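Local atomic coordinates of UV damage endonuclease (Sulfolobus acidocaldarius, PDB entry 3TC3), a protein that probably cuts damaged DNA as a manganese-binding endonuclease of ultraviolet-lesion repair, built on a TIM-barrel fold. Residues V54-I65 against F77-P85; P248-E256 against I268-F276. All blocks are in the same frame, centred on the assembly; numbering follows the deposited sequence.

Contact 1: V54-I65 against F77-P85; sequences VSSSNLLCLKNI and FRISSNTIP
Leu-62 and Ile-65 of the helical segment 54-65 meet the ring of Phe-77 at the wholly apolar end of this contact. The CG2 methyl of Ile-65 lies over one face of the ring, 4.1 Å from its centroid and 27° off the ring normal, a CH-pi contact. Leu-62 divides its two methyls: CD1 approaches the same ring obliquely, 3.5 Å from Phe-77 CE2, while CD2 rests on Ile-79 CD1. With CG of Leu-62 anti to the backbone N (chi1 180°), the fork is carried out from the helix to straddle these two neighbours. Packing is tightest one turn earlier, where Leu-59 CD2 presses on Thr-83 CG2 at 3.5 Å, closer than usual for two carbons.

Beyond the barrel strand, 77-85 runs on toward the N-terminal part of segment 54-65, and a polar link is set within the apolar packing. Asn-58 ND2 donates a nearly straight hydrogen bond to Thr-83 O (3.1 Å, 176°), reaching the oxygen from above the carbonyl plane, although the acceptor lies in the plane of the amide. Lys-39 holds the other end of this amide through OD1. Val-54 CG1 meets Pro-85 CG at 3.7 Å, and Ser-55, its OG bonded to Val-51 O, lies against Ile-84 and Pro-85. The turn is braced from within, since Ser-80 O accepts from both Thr-83 N and Thr-83 OG1, and Ser-80 OG takes Asn-82 N in an ST turn. The loose side is the partly exposed margin at Asn-82, whose side chain approaches the helix no closer than 4.9 Å and bonds instead to Asp-38 O.

In the TIM barrel this contact sets helix 48-71 against strand 76-78 and the loop that follows it. Strand 117-120 lies beside Phe-77 and Ile-79, helix 101-113 covers Leu-59, and helix 133-153 closes over Leu-62, Ile-79 and Thr-83.

Contact 2: P248-E256 against I268-F276; sequences PMIDYSEQE and INEENFRRF
Strand 249-252 and helix 270-276 run nearly antiparallel, at 153° and 12.0 Å between axes, as strand and returning helix of a beta-alpha-beta unit in the TIM barrel. Tyr-252 fills the gap. Its CG is anti to the backbone N (chi1 176°), which extends the ring toward the helix, where it joins two phenylalanines in an aromatic cluster. Phe-273 points its edge at the tyrosine face in a T-shaped pair, planes at 89°, with CD1 over the ring centre; Tyr-252 in turn directs its own edge at the face of Phe-276. Ile-250 CD1 touches the rim of that last ring, 3.4 Å from Phe-276 CE2. A leucine in place of Tyr-252 would probably deprive both phenylalanines of their aromatic partner and leave Glu-254 without one of its donors. Asn-269 is the N-cap, OD1 accepting from Asn-272 N, and Glu-254 spans this helix start. Asn-272 ND2 meets Glu-254 OE1 at 3.1 Å from above the carboxylate plane. Glu-254 OE2 accepts from Tyr-252 OH at 2.7 Å on one face of that plane and from Asn-269 N at 2.9 Å on the other.

How the contacts relate
Both contacts are buried and join the same closed eight-stranded sheet to its outer helices, but at different strands, with centres about 26 Å apart. Contact 1 is mainly aliphatic, with one phenylalanine at one end and a backbone carbonyl as its polar acceptor; contact 2 pairs an aromatic cluster with a carboxylate at a helix start, where its residues become partly exposed. The two meet on the inner side of the barrel: Arg-78 NH2 forms a 3.0 Å salt bridge with Asp-251 OD1, and also pairs with Glu-288. Both partners are manganese ligands, with Glu-195 and Asp-220, so strand 249-252 supplies a ligand, while Arg-78 of strand 76-78 is likely to position two from the second shell.

Contact 1: V54-I65 against F77-P85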
loop_
_atom_site.group_PDB
_atom_site.type_symbol
_atom_site.label_atom_id
_atom_site.label_comp_id
_atom_site.label_asym_id
_atom_site.label_seq_id
_atom_site.Cartn_x
_atom_site.Cartn_y
_atom_site.Cartn_z
ATOM N N VAL A 54 5.510 16.880 13.950
ATOM C CA VAL A 54 5.801 16.263 12.652
ATOM C C VAL A 54 4.528 15.605 12.101
ATOM O O VAL A 54 4.328 15.663 10.928
ATOM C CB VAL A 54 6.993 15.309 12.771
ATOM C CG1 VAL A 54 7.273 14.539 11.440
ATOM C CG2 VAL A 54 8.226 16.069 13.258
ATOM N N SER A 55 3.660 15.049 12.967
ATOM C CA SER A 55 2.357 14.561 12.473
ATOM C C SER A 55 1.520 15.676 11.833
ATOM O O SER A 55 0.982 15.495 10.744
ATOM C CB SER A 55 1.581 13.876 13.600
ATOM O OG SER A 55 2.315 12.793 14.210
ATOM N N SER A 56 1.413 16.840 12.515
ATOM C CA SER A 56 0.700 17.925 11.928
ATOM C C SER A 56 1.293 18.345 10.580
ATOM O O SER A 56 0.526 18.671 9.678
ATOM C CB SER A 56 0.613 19.119 12.919
ATOM O OG SER A 56 -0.213 18.725 13.986
ATOM N N SER A 57 2.617 18.435 10.466
ATOM C CA SER A 57 3.137 18.935 9.210
ATOM C C SER A 57 2.912 17.850 8.158
ATOM O O SER A 57 2.576 18.181 7.009
ATOM C CB SER A 57 4.603 19.333 9.194
ATOM O OG SER A 57 5.489 18.406 9.828
ATOM N N ASN A 58 3.080 16.599 8.531
ATOM C CA ASN A 58 2.812 15.552 7.536
ATOM C C ASN A 58 1.384 15.605 7.025
ATOM O O ASN A 58 1.128 15.390 5.814
ATOM C CB ASN A 58 3.084 14.145 8.111
ATOM C CG ASN A 58 4.578 13.762 8.201
ATOM O OD1 ASN A 58 5.445 14.288 7.459
ATOM N ND2 ASN A 58 4.864 12.714 8.989
ATOM N N LEU A 59 0.449 15.780 7.950
ATOM C CA LEU A 59 -0.934 15.707 7.611
ATOM C C LEU A 59 -1.319 16.934 6.751
ATOM O O LEU A 59 -2.166 16.837 5.861
ATOM C CB LEU A 59 -1.775 15.572 8.861
ATOM C CG LEU A 59 -1.669 14.186 9.539
ATOM C CD1 LEU A 59 -2.152 14.253 10.997
ATOM C CD2 LEU A 59 -2.527 13.174 8.758
ATOM N N LEU A 60 -0.836 18.134 7.120
ATOM C CA LEU A 60 -1.001 19.341 6.254
ATOM C C LEU A 60 -0.601 19.071 4.807
ATOM O O LEU A 60 -1.324 19.409 3.831
ATOM C CB LEU A 60 -0.148 20.506 6.780
ATOM C CG LEU A 60 -0.345 21.824 5.963
ATOM C CD1 LEU A 60 -0.565 23.011 6.888
ATOM C CD2 LEU A 60 0.683 22.195 4.801
ATOM N N CYS A 61 0.594 18.478 4.647
ATOM C CA CYS A 61 1.147 18.158 3.342
ATOM C C CYS A 61 0.309 17.088 2.693
ATOM O O CYS A 61 0.011 17.195 1.502
ATOM C CB CYS A 61 2.542 17.702 3.545
ATOM S SG CYS A 61 3.684 19.139 3.848
ATOM N N LEU A 62 -0.111 16.072 3.470
ATOM C CA LEU A 62 -1.059 15.066 2.871
ATOM C C LEU A 62 -2.314 15.712 2.315
ATOM O O LEU A 62 -2.709 15.359 1.218
ATOM C CB LEU A 62 -1.407 13.980 3.935
ATOM C CG LEU A 62 -2.389 12.880 3.428
ATOM C CD1 LEU A 62 -1.920 12.061 2.168
ATOM C CD2 LEU A 62 -2.682 11.924 4.592
ATOM N N LYS A 63 -2.923 16.691 3.039
ATOM C CA LYS A 63 -4.110 17.334 2.514
ATOM C C LYS A 63 -3.757 18.065 1.238
ATOM O O LYS A 63 -4.478 17.951 0.269
ATOM C CB LYS A 63 -4.661 18.354 3.534
ATOM C CG LYS A 63 -5.919 19.049 3.073
ATOM C CD LYS A 63 -7.176 18.172 2.973
ATOM C CE LYS A 63 -8.389 18.922 2.312
ATOM N NZ LYS A 63 -8.922 20.100 3.142
ATOM N N ASN A 64 -2.626 18.751 1.235
ATOM C CA ASN A 64 -2.203 19.472 0.022
ATOM C C ASN A 64 -1.963 18.525 -1.169
ATOM O O ASN A 64 -2.365 18.822 -2.290
ATOM C CB ASN A 64 -0.988 20.303 0.307
ATOM C CG ASN A 64 -1.321 21.515 1.162
ATOM O OD1 ASN A 64 -2.498 21.923 1.276
ATOM N ND2 ASN A 64 -0.312 22.050 1.819
ATOM N N ILE A 65 -1.335 17.372 -0.895
ATOM C CA ILE A 65 -1.178 16.398 -1.927
ATOM C C ILE A 65 -2.481 15.876 -2.500
ATOM O O ILE A 65 -2.598 15.702 -3.734
ATOM C CB ILE A 65 -0.298 15.191 -1.333
ATOM C CG1 ILE A 65 1.143 15.609 -1.106
ATOM C CG2 ILE A 65 -0.425 13.910 -2.243
ATOM C CD1 ILE A 65 2.010 14.519 -0.428
ATOM N N PHE A 77 -4.131 6.844 -3.826
ATOM C CA PHE A 77 -2.907 7.275 -3.125
ATOM C C PHE A 77 -2.549 6.265 -2.066
ATOM O O PHE A 77 -3.431 5.690 -1.431
ATOM C CB PHE A 77 -3.138 8.657 -2.464
ATOM C CG PHE A 77 -1.852 9.291 -2.029
ATOM C CD1 PHE A 77 -0.888 9.721 -2.993
ATOM C CD2 PHE A 77 -1.550 9.470 -0.625
ATOM C CE1 PHE A 77 0.366 10.214 -2.515
ATOM C CE2 PHE A 77 -0.314 10.023 -0.206
ATOM C CZ PHE A 77 0.650 10.437 -1.190
ATOM N N ARG A 78 -1.251 6.091 -1.865
ATOM C CA ARG A 78 -0.717 5.220 -0.782
ATOM C C ARG A 78 -0.200 6.131 0.316
ATOM O O ARG A 78 0.818 6.787 0.160
ATOM C CB ARG A 78 0.327 4.156 -1.219
ATOM C CG ARG A 78 0.640 3.199 0.022
ATOM C CD ARG A 78 1.818 2.212 -0.375
ATOM N NE ARG A 78 1.398 1.317 -1.494
ATOM C CZ ARG A 78 2.338 0.698 -2.228
ATOM N NH1 ARG A 78 3.625 0.843 -1.943
ATOM N NH2 ARG A 78 1.995 -0.074 -3.183
ATOM N N ILE A 79 -0.951 6.240 1.418
ATOM C CA ILE A 79 -0.534 7.147 2.538
ATOM C C ILE A 79 0.706 6.581 3.228
ATOM O O ILE A 79 0.807 5.368 3.490
ATOM C CB ILE A 79 -1.674 7.278 3.521
ATOM C CG1 ILE A 79 -2.826 8.006 2.848
ATOM C CG2 ILE A 79 -1.207 8.047 4.797
ATOM C CD1 ILE A 79 -4.119 8.147 3.771
ATOM N N SER A 80 1.642 7.485 3.480
ATOM C CA SER A 80 2.886 7.073 4.116
ATOM C C SER A 80 2.683 6.479 5.529
ATOM O O SER A 80 1.880 7.022 6.324
ATOM C CB SER A 80 3.804 8.331 4.273
ATOM O OG SER A 80 4.946 7.945 5.063
ATOM N N SER A 81 3.389 5.413 5.822
ATOM C CA SER A 81 3.398 4.819 7.211
ATOM C C SER A 81 4.085 5.735 8.182
ATOM O O SER A 81 3.920 5.573 9.416
ATOM C CB SER A 81 4.022 3.432 7.217
ATOM O OG SER A 81 3.291 2.612 6.324
ATOM N N ASN A 82 4.832 6.729 7.679
ATOM C CA ASN A 82 5.477 7.682 8.644
ATOM C C ASN A 82 4.537 8.763 9.079
ATOM O O ASN A 82 4.939 9.660 9.878
ATOM C CB ASN A 82 6.711 8.323 7.952
ATOM C CG ASN A 82 7.790 7.401 7.731
ATOM O OD1 ASN A 82 7.902 6.363 8.389
ATOM N ND2 ASN A 82 8.742 7.817 6.842
ATOM N N THR A 83 3.269 8.774 8.638
ATOM C CA THR A 83 2.344 9.912 8.874
ATOM C C THR A 83 2.386 10.314 10.365
ATOM O O THR A 83 2.587 11.508 10.644
ATOM C CB THR A 83 0.906 9.567 8.462
ATOM O OG1 THR A 83 0.931 9.478 7.012
ATOM C CG2 THR A 83 -0.090 10.664 8.857
ATOM N N ILE A 84 2.169 9.338 11.240
ATOM C CA ILE A 84 2.361 9.625 12.705
ATOM C C ILE A 84 3.686 8.910 13.120
ATOM O O ILE A 84 3.720 7.695 13.263
ATOM C CB ILE A 84 1.254 9.007 13.523
ATOM C CG1 ILE A 84 -0.124 9.385 12.981
ATOM C CG2 ILE A 84 1.470 9.424 15.078
ATOM C CD1 ILE A 84 -0.451 10.929 13.005
ATOM N N PRO A 85 4.809 9.637 13.244
ATOM C CA PRO A 85 6.066 8.961 13.492
ATOM C C PRO A 85 6.167 8.102 14.727
ATOM O O PRO A 85 5.777 8.645 15.770
ATOM C CB PRO A 85 7.057 10.131 13.561
ATOM C CG PRO A 85 6.480 11.177 12.772
ATOM C CD PRO A 85 4.968 11.094 13.133
#

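Contact 2: P248-E256 against I268-F276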
loop_
_atom_site.group_PDB
_atom_site.type_symbol
_atom_site.label_atom_id
_atom_site.label_comp_id
_atom_site.label_asym_id
_atom_site.label_seq_id
_atom_site.Cartn_x
_atom_site.Cartn_y
_atom_site.Cartn_z
ATOM N N PRO A 248 -10.307 -4.325 -7.957
ATOM C CA PRO A 248 -8.937 -4.659 -7.474
ATOM C C PRO A 248 -7.972 -3.544 -7.493
ATOM O O PRO A 248 -8.098 -2.591 -8.304
ATOM C CB PRO A 248 -8.468 -5.730 -8.393
ATOM C CG PRO A 248 -9.619 -6.115 -9.215
ATOM C CD PRO A 248 -10.665 -5.053 -9.185
ATOM N N MET A 249 -6.971 -3.626 -6.608
ATOM C CA MET A 249 -5.785 -2.798 -6.716
ATOM C C MET A 249 -4.708 -3.579 -7.287
ATOM O O MET A 249 -4.548 -4.755 -6.937
ATOM C CB MET A 249 -5.357 -2.341 -5.360
ATOM C CG MET A 249 -6.379 -1.519 -4.579
ATOM S SD MET A 249 -5.799 -1.144 -2.874
ATOM C CE MET A 249 -7.104 -0.151 -2.293
ATOM N N ILE A 250 -3.884 -2.979 -8.165
ATOM C CA ILE A 250 -2.667 -3.617 -8.629
ATOM C C ILE A 250 -1.479 -2.699 -8.378
ATOM O O ILE A 250 -1.615 -1.454 -8.362
ATOM C CB ILE A 250 -2.672 -4.066 -10.081
ATOM C CG1 ILE A 250 -2.834 -2.960 -11.026
ATOM C CG2 ILE A 250 -3.894 -5.023 -10.353
ATOM C CD1 ILE A 250 -2.973 -3.468 -12.502
ATOM N N ASP A 251 -0.316 -3.277 -8.153
ATOM C CA ASP A 251 0.961 -2.521 -8.034
ATOM C C ASP A 251 1.746 -2.611 -9.314
ATOM O O ASP A 251 2.067 -3.751 -9.766
ATOM C CB ASP A 251 1.837 -3.045 -6.918
ATOM C CG ASP A 251 1.346 -2.682 -5.503
ATOM O OD1 ASP A 251 0.622 -1.741 -5.299
ATOM O OD2 ASP A 251 1.838 -3.316 -4.558
ATOM N N TYR A 252 1.983 -1.477 -9.976
ATOM C CA TYR A 252 2.680 -1.467 -11.250
ATOM C C TYR A 252 4.109 -0.992 -11.020
ATOM O O TYR A 252 4.358 0.108 -10.518
ATOM C CB TYR A 252 1.975 -0.547 -12.279
ATOM C CG TYR A 252 2.793 -0.487 -13.575
ATOM C CD1 TYR A 252 3.819 0.496 -13.776
ATOM C CD2 TYR A 252 2.550 -1.385 -14.612
ATOM C CE1 TYR A 252 4.552 0.551 -14.943
ATOM C CE2 TYR A 252 3.193 -1.306 -15.781
ATOM C CZ TYR A 252 4.260 -0.390 -15.962
ATOM O OH TYR A 252 4.913 -0.400 -17.154
ATOM N N SER A 253 5.048 -1.781 -11.486
ATOM C CA SER A 253 6.450 -1.340 -11.554
ATOM C C SER A 253 7.140 -1.919 -12.726
ATOM O O SER A 253 6.532 -2.645 -13.494
ATOM C CB SER A 253 7.230 -1.697 -10.264
ATOM O OG SER A 253 8.378 -0.819 -10.256
ATOM N N GLU A 254 8.386 -1.457 -12.917
ATOM C CA GLU A 254 9.204 -1.986 -13.997
ATOM C C GLU A 254 10.614 -2.178 -13.474
ATOM O O GLU A 254 10.999 -1.558 -12.479
ATOM C CB GLU A 254 9.310 -1.008 -15.187
ATOM C CG GLU A 254 7.948 -0.663 -15.845
ATOM C CD GLU A 254 8.127 0.329 -16.897
ATOM O OE1 GLU A 254 9.231 0.417 -17.502
ATOM O OE2 GLU A 254 7.168 1.031 -17.182
ATOM N N GLN A 255 11.346 -2.998 -14.193
ATOM C CA GLN A 255 12.725 -3.209 -13.894
ATOM C C GLN A 255 13.560 -1.993 -14.267
ATOM O O GLN A 255 13.434 -1.495 -15.393
ATOM C CB GLN A 255 13.129 -4.473 -14.649
ATOM C CG GLN A 255 14.689 -4.657 -14.591
ATOM C CD GLN A 255 15.069 -5.074 -13.202
ATOM O OE1 GLN A 255 14.416 -5.973 -12.612
ATOM N NE2 GLN A 255 16.090 -4.421 -12.628
ATOM N N GLU A 256 14.409 -1.488 -13.331
ATOM C CA GLU A 256 15.420 -0.457 -13.757
ATOM C C GLU A 256 16.522 -1.104 -14.620
ATOM O O GLU A 256 17.125 -2.098 -14.203
ATOM C CB GLU A 256 16.050 0.177 -12.566
ATOM C CG GLU A 256 17.011 1.376 -12.895
ATOM C CD GLU A 256 16.327 2.610 -13.355
ATOM O OE1 GLU A 256 15.120 2.514 -13.748
ATOM O OE2 GLU A 256 16.975 3.702 -13.250
ATOM N N ILE A 268 8.407 5.384 -15.051
ATOM C CA ILE A 268 7.756 4.407 -15.927
ATOM C C ILE A 268 8.175 4.671 -17.373
ATOM O O ILE A 268 8.472 5.781 -17.786
ATOM C CB ILE A 268 6.198 4.395 -15.881
ATOM C CG1 ILE A 268 5.625 5.774 -16.248
ATOM C CG2 ILE A 268 5.719 3.985 -14.462
ATOM C CD1 ILE A 268 4.029 5.596 -16.362
ATOM N N ASN A 269 8.202 3.583 -18.147
ATOM C CA ASN A 269 8.392 3.712 -19.574
ATOM C C ASN A 269 7.016 3.709 -20.266
ATOM O O ASN A 269 6.187 2.812 -20.050
ATOM C CB ASN A 269 9.229 2.506 -20.051
ATOM C CG ASN A 269 9.385 2.503 -21.566
ATOM O OD1 ASN A 269 8.466 2.161 -22.308
ATOM N ND2 ASN A 269 10.539 2.946 -22.020
ATOM N N GLU A 270 6.770 4.755 -21.032
ATOM C CA GLU A 270 5.413 4.919 -21.562
ATOM C C GLU A 270 5.009 3.755 -22.438
ATOM O O GLU A 270 3.823 3.360 -22.412
ATOM C CB GLU A 270 5.281 6.225 -22.364
ATOM C CG GLU A 270 4.068 6.233 -23.326
ATOM C CD GLU A 270 3.825 7.562 -24.023
ATOM O OE1 GLU A 270 4.688 8.466 -23.933
ATOM O OE2 GLU A 270 2.746 7.729 -24.596
ATOM N N GLU A 271 5.923 3.216 -23.247
ATOM C CA GLU A 271 5.492 2.109 -24.103
ATOM C C GLU A 271 5.212 0.833 -23.275
ATOM O O GLU A 271 4.307 0.062 -23.609
ATOM C CB GLU A 271 6.563 1.856 -25.204
ATOM C CG GLU A 271 7.272 3.177 -25.769
ATOM C CD GLU A 271 6.285 4.126 -26.339
ATOM O OE1 GLU A 271 5.337 3.581 -26.950
ATOM O OE2 GLU A 271 6.410 5.386 -26.173
ATOM N N ASN A 272 6.015 0.570 -22.234
ATOM C CA ASN A 272 5.757 -0.572 -21.336
ATOM C C ASN A 272 4.399 -0.387 -20.663
ATOM O O ASN A 272 3.631 -1.333 -20.526
ATOM C CB ASN A 272 6.879 -0.754 -20.301
ATOM C CG ASN A 272 8.145 -1.281 -20.913
ATOM O OD1 ASN A 272 8.117 -1.944 -21.940
ATOM N ND2 ASN A 272 9.248 -0.998 -20.298
ATOM N N PHE A 273 4.137 0.837 -20.203
ATOM C CA PHE A 273 2.872 1.081 -19.513
ATOM C C PHE A 273 1.694 0.911 -20.441
ATOM O O PHE A 273 0.681 0.302 -20.047
ATOM C CB PHE A 273 2.915 2.497 -18.832
ATOM C CG PHE A 273 1.688 2.783 -18.028
ATOM C CD1 PHE A 273 1.465 2.117 -16.827
ATOM C CD2 PHE A 273 0.726 3.676 -18.518
ATOM C CE1 PHE A 273 0.257 2.382 -16.091
ATOM C CE2 PHE A 273 -0.433 3.955 -17.790
ATOM C CZ PHE A 273 -0.669 3.313 -16.565
ATOM N N ARG A 274 1.851 1.466 -21.647
ATOM C CA ARG A 274 0.780 1.263 -22.662
ATOM C C ARG A 274 0.551 -0.231 -22.923
ATOM O O ARG A 274 -0.611 -0.679 -23.042
ATOM C CB ARG A 274 1.149 1.986 -23.959
ATOM C CG ARG A 274 0.964 3.472 -23.851
ATOM C CD ARG A 274 1.560 4.154 -25.102
ATOM N NE ARG A 274 1.290 5.568 -25.091
ATOM C CZ ARG A 274 0.176 6.111 -25.543
ATOM N NH1 ARG A 274 -0.811 5.346 -26.016
ATOM N NH2 ARG A 274 0.056 7.436 -25.444
ATOM N N ARG A 275 1.588 -1.040 -23.016
ATOM C CA ARG A 275 1.386 -2.464 -23.285
ATOM C C ARG A 275 0.655 -3.134 -22.135
ATOM O O ARG A 275 -0.246 -3.999 -22.334
ATOM C CB ARG A 275 2.701 -3.160 -23.506
ATOM C CG ARG A 275 3.033 -3.421 -24.994
ATOM C CD ARG A 275 4.280 -4.310 -25.113
ATOM N NE ARG A 275 5.414 -3.419 -25.292
ATOM C CZ ARG A 275 6.332 -3.171 -24.378
ATOM N NH1 ARG A 275 6.262 -3.785 -23.188
ATOM N NH2 ARG A 275 7.316 -2.295 -24.648
ATOM N N PHE A 276 0.958 -2.709 -20.905
ATOM C CA PHE A 276 0.261 -3.226 -19.768
ATOM C C PHE A 276 -1.226 -2.844 -19.752
ATOM O O PHE A 276 -2.101 -3.687 -19.483
ATOM C CB PHE A 276 0.974 -2.656 -18.500
ATOM C CG PHE A 276 0.421 -3.213 -17.245
ATOM C CD1 PHE A 276 0.858 -4.486 -16.808
ATOM C CD2 PHE A 276 -0.484 -2.505 -16.496
ATOM C CE1 PHE A 276 0.415 -5.041 -15.656
ATOM C CE2 PHE A 276 -0.997 -3.111 -15.244
ATOM C CZ PHE A 276 -0.590 -4.404 -14.908
#